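Local coordinates for protein 6-phosphogluconolactonase (Trypanosoma cruzi, PDB 6VYE) that probably hydrolyses 6-phosphogluconolactone to 6-phosphogluconate, the second step of the oxidative pentose phosphate pathway, at residues 126-131 with 203-208; 184-189 with 208-213. One frame throughout, in Å; residues are numbered along the deposited sequence.

Contact 1: residues 126-131 with 203-208. With PO4 (phosphate ion), chain D.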
# COMPACT_ATOMS: atom_id res chain seq x y z
N VAL A 126 1.57 14.84 -18.65
CA VAL A 126 1.43 14.99 -17.17
C VAL A 126 2.79 15.44 -16.63
O VAL A 126 3.79 14.82 -16.98
CB VAL A 126 0.97 13.69 -16.50
CG1 VAL A 126 0.98 13.81 -14.97
CG2 VAL A 126 -0.42 13.28 -16.98
N ALA A 127 2.79 16.51 -15.83
CA ALA A 127 4.00 17.06 -15.17
C ALA A 127 3.77 17.03 -13.65
O ALA A 127 2.62 16.72 -13.21
CB ALA A 127 4.28 18.46 -15.67
N CYS A 128 4.83 17.38 -12.91
CA CYS A 128 4.87 17.38 -11.42
C CYS A 128 3.66 18.13 -10.85
O CYS A 128 3.05 17.60 -9.89
CB CYS A 128 6.15 18.00 -10.90
SG CYS A 128 6.34 17.78 -9.11
N ASN A 129 3.30 19.29 -11.41
CA ASN A 129 2.26 20.19 -10.85
C ASN A 129 0.88 19.53 -10.99
O ASN A 129 0.04 19.78 -10.11
CB ASN A 129 2.24 21.58 -11.48
CG ASN A 129 1.42 22.55 -10.66
OD1 ASN A 129 1.79 22.87 -9.53
ND2 ASN A 129 0.28 22.99 -11.19
N ASP A 130 0.67 18.75 -12.05
CA ASP A 130 -0.55 17.93 -12.28
C ASP A 130 -0.66 16.85 -11.20
O ASP A 130 -1.75 16.69 -10.63
CB ASP A 130 -0.52 17.22 -13.64
CG ASP A 130 -0.52 18.17 -14.83
OD1 ASP A 130 -1.45 18.98 -14.93
OD2 ASP A 130 0.42 18.09 -15.63
N ALA A 131 0.43 16.11 -10.97
CA ALA A 131 0.52 15.06 -9.94
C ALA A 131 0.22 15.69 -8.57
O ALA A 131 -0.56 15.10 -7.80
CB ALA A 131 1.89 14.42 -9.98
N LYS A 203 7.14 4.61 -16.67
CA LYS A 203 7.68 5.98 -16.53
C LYS A 203 6.54 6.98 -16.57
O LYS A 203 6.44 7.76 -17.54
CB LYS A 203 8.67 6.25 -17.66
CG LYS A 203 9.83 5.28 -17.70
CD LYS A 203 10.61 5.25 -16.43
CE LYS A 203 11.93 4.51 -16.58
NZ LYS A 203 12.70 4.52 -15.32
N VAL A 204 5.71 6.96 -15.53
CA VAL A 204 4.57 7.89 -15.33
C VAL A 204 4.64 8.42 -13.90
O VAL A 204 5.16 7.71 -13.00
CB VAL A 204 3.23 7.20 -15.64
CG1 VAL A 204 3.11 6.83 -17.12
CG2 VAL A 204 3.00 5.97 -14.77
N TRP A 205 4.16 9.64 -13.72
CA TRP A 205 3.97 10.27 -12.41
C TRP A 205 3.00 9.41 -11.59
O TRP A 205 2.08 8.77 -12.20
CB TRP A 205 3.47 11.70 -12.61
CG TRP A 205 4.59 12.66 -12.82
CD1 TRP A 205 5.00 13.24 -13.99
CD2 TRP A 205 5.48 13.15 -11.80
NE1 TRP A 205 6.08 14.05 -13.77
CE2 TRP A 205 6.39 14.02 -12.44
CE3 TRP A 205 5.60 12.94 -10.43
CZ2 TRP A 205 7.42 14.67 -11.74
CZ3 TRP A 205 6.60 13.58 -9.74
CH2 TRP A 205 7.50 14.43 -10.39
N ARG A 206 3.19 9.36 -10.27
CA ARG A 206 2.26 8.62 -9.39
C ARG A 206 1.87 9.52 -8.23
O ARG A 206 2.66 10.44 -7.87
CB ARG A 206 2.89 7.34 -8.86
CG ARG A 206 3.19 6.33 -9.95
CD ARG A 206 4.65 6.30 -10.23
NE ARG A 206 5.01 5.25 -11.14
CZ ARG A 206 5.35 4.02 -10.81
NH1 ARG A 206 5.28 3.62 -9.56
NH2 ARG A 206 5.69 3.16 -11.76
N VAL A 207 0.64 9.32 -7.78
CA VAL A 207 0.15 9.87 -6.49
C VAL A 207 0.37 8.72 -5.51
O VAL A 207 0.17 7.59 -5.93
CB VAL A 207 -1.32 10.30 -6.60
CG1 VAL A 207 -1.88 10.74 -5.26
CG2 VAL A 207 -1.48 11.39 -7.64
N THR A 208 0.83 9.00 -4.29
CA THR A 208 1.22 7.97 -3.32
C THR A 208 0.90 8.49 -1.92
O THR A 208 1.03 9.71 -1.67
CB THR A 208 2.70 7.56 -3.47
OG1 THR A 208 2.99 6.50 -2.56
CG2 THR A 208 3.69 8.67 -3.22
P PO4 D . 5.97 0.14 -9.42
O1 PO4 D . 5.67 1.08 -8.22
O2 PO4 D . 5.30 -1.18 -9.21
O3 PO4 D . 7.45 -0.14 -9.54
O4 PO4 D . 5.50 0.83 -10.70
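W205 meets V126, C128 and A131 with its CB and an indole ring whose CG stands anti to the carbonyl carbon (chi1 -85°), and C128 extends its SG anti to the backbone N (chi1 -171°), on the side of its carbonyl carbon. One indole face is met by A127 C and C128 CA, both toward its rim. C128 CA sits 4.0 Å from the centroid of the six-membered ring and 20° off its normal, a CH-pi contact. C128 CB approaches W205 CZ2 at 3.7 Å, while SG makes an oblique sulfur-aromatic contact, 4.5 Å from the same centroid. V126 CG1 packs on W205 CB, and A131 CB reaches W205 CE3 at 4.0 Å from an oblique direction. F195 adds an edge-to-face ring contact to the indole.

A127 is the N-cap residue; its backbone N donates to D130 OD2 at 2.9 Å on the anti lone pair, a nearly straight bond to the first turn. R206, next after W205, has its CA-CB bond leading away from the helix, and its guanidinium grips a phosphate ion: NH1 to O1 at 2.9 Å and NH2 to O4 at 2.6 Å. R85 and H173 also bind this ion, probably acquired from the crystallisation liquor. W205 thus faces the start of helix 128-146 while R206 leads away to an anion site, consistent with the substrate-phosphate pocket of a 6-phosphogluconolactonase.

Contact 2: residues 184-189 with 208-213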
# COMPACT_ATOMS: atom_id res chain seq x y z
N GLU A 184 9.67 10.84 -0.57
CA GLU A 184 10.75 10.01 0.02
C GLU A 184 10.73 10.09 1.55
O GLU A 184 10.79 9.01 2.16
CB GLU A 184 12.14 10.42 -0.44
CG GLU A 184 13.26 9.68 0.29
CD GLU A 184 14.67 10.09 -0.13
OE1 GLU A 184 14.81 10.68 -1.20
OE2 GLU A 184 15.61 9.80 0.62
N SER A 185 10.66 11.30 2.14
CA SER A 185 10.74 11.53 3.61
C SER A 185 9.53 12.35 4.11
O SER A 185 9.66 12.99 5.17
CB SER A 185 12.03 12.25 3.98
OG SER A 185 13.08 11.90 3.09
N GLU A 186 8.43 12.40 3.35
CA GLU A 186 7.35 13.39 3.62
C GLU A 186 6.67 13.02 4.94
O GLU A 186 6.13 11.87 5.04
CB GLU A 186 6.38 13.48 2.45
CG GLU A 186 5.19 14.38 2.73
CD GLU A 186 5.48 15.84 3.05
OE1 GLU A 186 5.70 16.62 2.09
OE2 GLU A 186 5.39 16.24 4.24
N MET A 187 6.73 13.91 5.94
CA MET A 187 6.23 13.61 7.31
C MET A 187 5.10 14.56 7.72
O MET A 187 4.65 14.43 8.86
CB MET A 187 7.34 13.65 8.37
CG MET A 187 8.30 12.44 8.34
SD MET A 187 7.62 10.71 8.29
CE MET A 187 9.04 9.88 7.57
N HIS A 188 4.60 15.43 6.84
CA HIS A 188 3.46 16.33 7.18
C HIS A 188 2.23 16.00 6.33
O HIS A 188 1.18 15.73 6.93
CB HIS A 188 3.97 17.78 7.22
CG HIS A 188 4.96 17.92 8.33
ND1 HIS A 188 4.56 17.95 9.67
CD2 HIS A 188 6.31 17.91 8.34
CE1 HIS A 188 5.63 18.01 10.44
NE2 HIS A 188 6.72 17.99 9.64
N ARG A 189 2.37 15.92 5.00
CA ARG A 189 1.27 15.61 4.06
C ARG A 189 0.91 14.11 4.13
O ARG A 189 1.83 13.28 4.27
CB ARG A 189 1.69 15.94 2.62
CG ARG A 189 2.25 17.33 2.34
CD ARG A 189 1.49 18.50 2.91
NE ARG A 189 0.06 18.26 3.03
CZ ARG A 189 -0.75 18.92 3.87
NH1 ARG A 189 -0.28 19.89 4.64
NH2 ARG A 189 -2.04 18.62 3.92
N THR A 208 0.83 9.00 -4.29
CA THR A 208 1.22 7.97 -3.32
C THR A 208 0.90 8.49 -1.92
O THR A 208 1.03 9.71 -1.67
CB THR A 208 2.70 7.56 -3.47
OG1 THR A 208 2.99 6.50 -2.56
CG2 THR A 208 3.69 8.67 -3.22
N LEU A 209 0.54 7.56 -1.05
CA LEU A 209 0.54 7.78 0.40
C LEU A 209 2.00 7.95 0.83
O LEU A 209 2.94 7.41 0.14
CB LEU A 209 -0.12 6.61 1.15
CG LEU A 209 -1.59 6.34 0.81
CD1 LEU A 209 -2.09 5.20 1.69
CD2 LEU A 209 -2.48 7.58 0.97
N THR A 210 2.16 8.67 1.93
CA THR A 210 3.48 9.09 2.42
C THR A 210 3.90 8.13 3.52
O THR A 210 3.09 7.38 4.07
CB THR A 210 3.40 10.55 2.88
OG1 THR A 210 2.41 10.63 3.91
CG2 THR A 210 3.07 11.46 1.71
N PRO A 211 5.19 8.14 3.90
CA PRO A 211 5.62 7.38 5.08
C PRO A 211 4.77 7.72 6.33
O PRO A 211 4.36 6.81 7.02
CB PRO A 211 7.11 7.73 5.18
CG PRO A 211 7.50 8.06 3.76
CD PRO A 211 6.30 8.80 3.20
N ILE A 212 4.52 8.99 6.63
CA ILE A 212 3.81 9.35 7.90
C ILE A 212 2.42 8.67 7.92
O ILE A 212 2.01 8.22 8.97
CB ILE A 212 3.75 10.87 8.15
CG1 ILE A 212 3.25 11.21 9.55
CG2 ILE A 212 2.91 11.58 7.10
CD1 ILE A 212 4.07 10.55 10.69
N THR A 213 1.77 8.53 6.78
CA THR A 213 0.45 7.88 6.68
C THR A 213 0.57 6.39 6.98
O THR A 213 -0.27 5.92 7.70
CB THR A 213 -0.22 8.05 5.32
OG1 THR A 213 -0.35 9.45 5.07
CG2 THR A 213 -1.59 7.42 5.30
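T210 and R189 are joined by the one hydrogen bond between the segments: T210 OG1 donates to R189 O at 2.7 Å, in the carbonyl plane and on a lone pair, with a C=O...donor angle of 142°. The threonine's chi1 of 60° places OG1 between its backbone N and carbonyl carbon and leaves CG2 anti to the latter. That methyl lies 3.7 Å from E186 CG, the two side chains running side by side in the same direction.

E186 then bends at chi2, and its carboxylate turns back onto its own loop. OE2 accepts from H188 N at 2.8 Å through the anti lone pair and from R189 N at 3.1 Å from above the carboxylate plane, so two backbone N-H groups grip one oxygen and brace the turn. E186 O, in contrast, is buried against P211 CD and has no polar partner in the model.

M187 starts away from the helix but folds back through a bend at chi2 (-49°). Its CE rests on P211 CB at 3.7 Å, the side chains crossing at about a right angle, and SD lies 3.9 Å from I212 CB. I212 CG2 packs 3.5 Å from R189 O, while CG1 touches M187 O.

The loop leading into edge strand 191-194 thus covers the junction where strand 206-209 passes into helix 211-215, with T210 as its N-cap. R189 NH2 forms a salt bridge to E139 of helix 128-146, and T213 OG1 bonds to A190 O just before the edge strand.

How the contacts relate
From the N terminus, 126-131 comes first, at the start of helix 128-146; the chain then runs through strand 163-167, the 184-189 loop and edge strand 191-194. At 203-208 contact 1 closes a loop, with 71 residues between its segments. Contact 2 closes its own at 208-213, spanning 18 residues. Since 184-189 lies within the first loop and 208-213 extends past its end, the two closures cross. T208 lies in both ranges without itself touching across either contact. Contact 1 ties the approach to strand 206-209 to helix 128-146; contact 2 ties the start of helix 211-215, just past that strand, to the loop before 191-194.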